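Local structure of CocE/NonD family hydrolase (Staphylococcus aureus, 3IB3) at residues M409-W414 and V492-L497. The protein probably hydrolyses ester or amide bonds, as a CocE/NonD family member with an alpha/beta-hydrolase domain related to X-Pro dipeptidyl-peptidases. Numbering follows the deposited sequence.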
HETATM    1  N   MSE A 409       6.673  14.509   3.771  1.00  9.98           N
HETATM    2  CA  MSE A 409       6.889  15.622   4.698  1.00 10.66           C
HETATM    3  C   MSE A 409       7.391  15.129   6.022  1.00  9.84           C
HETATM    4  O   MSE A 409       7.115  14.003   6.424  1.00 12.13           O
HETATM    5  CB  MSE A 409       5.610  16.416   4.867  1.00  9.56           C
HETATM    6  CG  MSE A 409       4.980  16.804   3.521  1.00 12.87           C
HETATM    7 SE   MSE A 409       3.520  18.112   3.733  1.00 18.18          SE
HETATM    8  CE  MSE A 409       2.179  17.339   2.442  1.00 13.20           C
ATOM      9  N   ASN A 410       8.119  15.978   6.717  1.00  9.79           N
ATOM     10  CA  ASN A 410       8.694  15.668   8.017  1.00  8.72           C
ATOM     11  C   ASN A 410       8.266  16.751   9.007  1.00  8.47           C
ATOM     12  O   ASN A 410       8.693  17.903   8.873  1.00  7.98           O
ATOM     13  CB  ASN A 410      10.229  15.621   7.928  1.00  8.27           C
ATOM     14  CG  ASN A 410      10.906  15.334   9.280  1.00  9.90           C
ATOM     15  OD1 ASN A 410      10.239  15.078  10.296  1.00 14.18           O
ATOM     16  ND2 ASN A 410      12.258  15.327   9.288  1.00 11.15           N
ATOM     17  N   LEU A 411       7.401  16.388   9.959  1.00  7.86           N
ATOM     18  CA  LEU A 411       7.061  17.268  11.070  1.00  7.78           C
ATOM     19  C   LEU A 411       8.067  17.063  12.243  1.00  7.97           C
ATOM     20  O   LEU A 411       8.121  16.005  12.890  1.00  8.66           O
ATOM     21  CB  LEU A 411       5.621  17.013  11.512  1.00  7.57           C
ATOM     22  CG  LEU A 411       5.020  17.929  12.591  1.00  6.04           C
ATOM     23  CD1 LEU A 411       5.123  19.401  12.201  1.00  4.92           C
ATOM     24  CD2 LEU A 411       3.560  17.524  12.899  1.00  5.07           C
ATOM     25  N   LYS A 412       8.865  18.087  12.487  1.00  7.85           N
ATOM     26  CA  LYS A 412       9.817  18.115  13.605  1.00  7.40           C
ATOM     27  C   LYS A 412       9.233  18.939  14.802  1.00  7.50           C
ATOM     28  O   LYS A 412       9.026  20.127  14.689  1.00  7.35           O
ATOM     29  CB  LYS A 412      11.132  18.620  13.038  1.00  6.87           C
ATOM     30  CG  LYS A 412      12.130  19.265  13.963  1.00  9.04           C
ATOM     31  CD  LYS A 412      12.619  18.367  15.051  1.00 11.75           C
ATOM     32  CE  LYS A 412      13.559  19.157  15.933  1.00 12.89           C
ATOM     33  NZ  LYS A 412      14.745  19.651  15.196  1.00 12.62           N
ATOM     34  N   LEU A 413       8.973  18.281  15.935  1.00  7.88           N
ATOM     35  CA  LEU A 413       8.341  18.919  17.128  1.00  7.71           C
ATOM     36  C   LEU A 413       9.245  18.766  18.335  1.00  8.59           C
ATOM     37  O   LEU A 413      10.015  17.801  18.418  1.00  9.45           O
ATOM     38  CB  LEU A 413       6.985  18.271  17.440  1.00  6.94           C
ATOM     39  CG  LEU A 413       5.871  18.238  16.354  1.00  5.92           C
ATOM     40  CD1 LEU A 413       4.575  17.587  16.913  1.00  2.50           C
ATOM     41  CD2 LEU A 413       5.618  19.659  15.843  1.00  2.37           C
ATOM     42  N   TRP A 414       9.198  19.734  19.250  1.00  9.88           N
ATOM     43  CA  TRP A 414       9.667  19.555  20.636  1.00  9.71           C
ATOM     44  C   TRP A 414       8.405  19.357  21.525  1.00 10.29           C
ATOM     45  O   TRP A 414       7.396  20.072  21.380  1.00 10.47           O
ATOM     46  CB  TRP A 414      10.523  20.734  21.118  1.00  9.31           C
ATOM     47  CG  TRP A 414      11.789  20.905  20.332  1.00 11.20           C
ATOM     48  CD1 TRP A 414      11.938  21.535  19.119  1.00 13.28           C
ATOM     49  CD2 TRP A 414      13.097  20.425  20.693  1.00 13.29           C
ATOM     50  NE1 TRP A 414      13.265  21.467  18.710  1.00 13.68           N
ATOM     51  CE2 TRP A 414      13.991  20.804  19.659  1.00 13.85           C
ATOM     52  CE3 TRP A 414      13.602  19.740  21.801  1.00 14.00           C
ATOM     53  CZ2 TRP A 414      15.371  20.502  19.699  1.00 14.42           C
ATOM     54  CZ3 TRP A 414      14.979  19.431  21.844  1.00 16.15           C
ATOM     55  CH2 TRP A 414      15.841  19.823  20.795  1.00 15.97           C
ATOM     56  N   VAL A 492      11.144  15.252  18.398  1.00 10.19           N
ATOM     57  CA  VAL A 492      10.641  14.133  17.569  1.00 10.19           C
ATOM     58  C   VAL A 492      10.574  14.591  16.114  1.00 10.73           C
ATOM     59  O   VAL A 492      10.402  15.805  15.812  1.00 10.95           O
ATOM     60  CB  VAL A 492       9.238  13.601  18.062  1.00  9.96           C
ATOM     61  CG1 VAL A 492       9.322  13.167  19.554  1.00  8.34           C
ATOM     62  CG2 VAL A 492       8.119  14.667  17.881  1.00  8.87           C
ATOM     63  N   GLU A 493      10.730  13.625  15.216  1.00 10.20           N
ATOM     64  CA  GLU A 493      10.519  13.837  13.820  1.00 10.69           C
ATOM     65  C   GLU A 493       9.483  12.817  13.387  1.00 11.06           C
ATOM     66  O   GLU A 493       9.720  11.634  13.574  1.00 11.53           O
ATOM     67  CB  GLU A 493      11.830  13.687  13.042  1.00 10.76           C
ATOM     68  CG  GLU A 493      12.831  14.809  13.327  1.00 10.55           C
ATOM     69  CD  GLU A 493      14.066  14.758  12.420  1.00 12.27           C
ATOM     70  OE1 GLU A 493      14.006  14.197  11.296  1.00 11.90           O
ATOM     71  OE2 GLU A 493      15.119  15.271  12.839  1.00 14.46           O
ATOM     72  N   ILE A 494       8.344  13.293  12.852  1.00 10.46           N
ATOM     73  CA  ILE A 494       7.211  12.445  12.428  1.00  9.82           C
ATOM     74  C   ILE A 494       7.145  12.372  10.924  1.00  9.96           C
ATOM     75  O   ILE A 494       7.191  13.406  10.246  1.00  8.96           O
ATOM     76  CB  ILE A 494       5.840  13.020  12.867  1.00  9.88           C
ATOM     77  CG1 ILE A 494       5.678  13.019  14.357  1.00  8.03           C
ATOM     78  CG2 ILE A 494       4.618  12.206  12.238  1.00  9.48           C
ATOM     79  CD1 ILE A 494       4.420  13.823  14.762  1.00  9.59           C
ATOM     80  N   GLU A 495       7.043  11.142  10.413  1.00 10.19           N
ATOM     81  CA  GLU A 495       6.959  10.856   8.984  1.00 10.21           C
ATOM     82  C   GLU A 495       5.549  11.054   8.513  1.00 10.07           C
ATOM     83  O   GLU A 495       4.685  10.269   8.853  1.00 10.48           O
ATOM     84  CB  GLU A 495       7.347   9.385   8.735  1.00 10.91           C
ATOM     85  CG  GLU A 495       7.299   8.873   7.304  1.00  9.43           C
ATOM     86  CD  GLU A 495       7.751   7.400   7.228  1.00 10.48           C
ATOM     87  OE1 GLU A 495       7.867   6.759   8.297  1.00 13.90           O
ATOM     88  OE2 GLU A 495       8.023   6.902   6.132  1.00  7.49           O
ATOM     89  N   LEU A 496       5.291  12.112   7.779  1.00  9.93           N
ATOM     90  CA  LEU A 496       4.005  12.227   7.077  1.00 10.32           C
ATOM     91  C   LEU A 496       4.164  11.441   5.805  1.00 11.05           C
ATOM     92  O   LEU A 496       5.160  11.617   5.090  1.00 11.46           O
ATOM     93  CB  LEU A 496       3.641  13.657   6.744  1.00  9.98           C
ATOM     94  CG  LEU A 496       3.027  14.554   7.834  1.00 10.51           C
ATOM     95  CD1 LEU A 496       1.700  14.008   8.411  1.00  6.09           C
ATOM     96  CD2 LEU A 496       4.035  14.805   8.900  1.00  7.36           C
ATOM     97  N   LEU A 497       3.215  10.549   5.544  1.00 11.79           N
ATOM     98  CA  LEU A 497       3.374   9.591   4.461  1.00 12.44           C
ATOM     99  C   LEU A 497       3.275  10.273   3.096  1.00 11.92           C
ATOM    100  O   LEU A 497       2.715  11.369   2.970  1.00 12.06           O
ATOM    101  CB  LEU A 497       2.382   8.426   4.606  1.00 12.83           C
ATOM    102  CG  LEU A 497       2.760   7.528   5.789  1.00 11.55           C
ATOM    103  CD1 LEU A 497       1.662   6.590   6.178  1.00 12.81           C
ATOM    104  CD2 LEU A 497       3.982   6.787   5.457  1.00 11.43           C
TER
HETATM  105  O   HOH W   1      16.789  17.958  12.979  1.00 21.14           O
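Glu493 reaches over the strand boundary to Asn410, and its side chain can be traced atom by atom. CB lies 3.5 Å from Asn410 OD1, a contact without a hydrogen bond. CG packs against Lys412 CD at 4.0 Å. With CG anti to the carbonyl carbon, the extended chain carries the carboxylate over to Asn410, and the carboxylate divides its oxygens: OE1 accepts a hydrogen bond from Asn410 ND2 at 2.9 Å, whereas OE2 takes one from a water that is also weakly bonded to Lys412 NZ. The amide donates nearly in its own plane but meets OE1 from above the carboxylate plane, 52° out of it; the two planar groups are not coplanar. Asn410 ND2 also donates to Ile471 O, so two acceptors fix the amide's rotation. Lys412 NZ, 5.0 Å from Glu493 OE2, forms its salt bridge with Asp551 instead.

Between the strands, the backbones run antiparallel at 155°. Leu411 with Ile494 and Leu413 with Val492 are hydrogen-bonded pairs, each closed by two N-H...O bonds; Ile494 N to Leu411 O is 2.7 Å with an angle of 168° at the hydrogen. Leu496 N adds a bond to Met409 O. On the opposite face the apolar side chains pack side by side: Leu496 CD2 lies 3.8 Å from Leu411 CB, and Leu413 CB meets Val492 CG2. Leu411, Ile494 and Leu496 all touch Ala427 on strand 424-432, which belongs to a second sheet. On its other edge the strand of Leu411 bonds to strand 553-558. Two antiparallel sheets facing each other across an apolar interior are characteristic of a beta-sandwich, here the C-terminal non-catalytic domain of the X-Pro dipeptidyl-peptidase family.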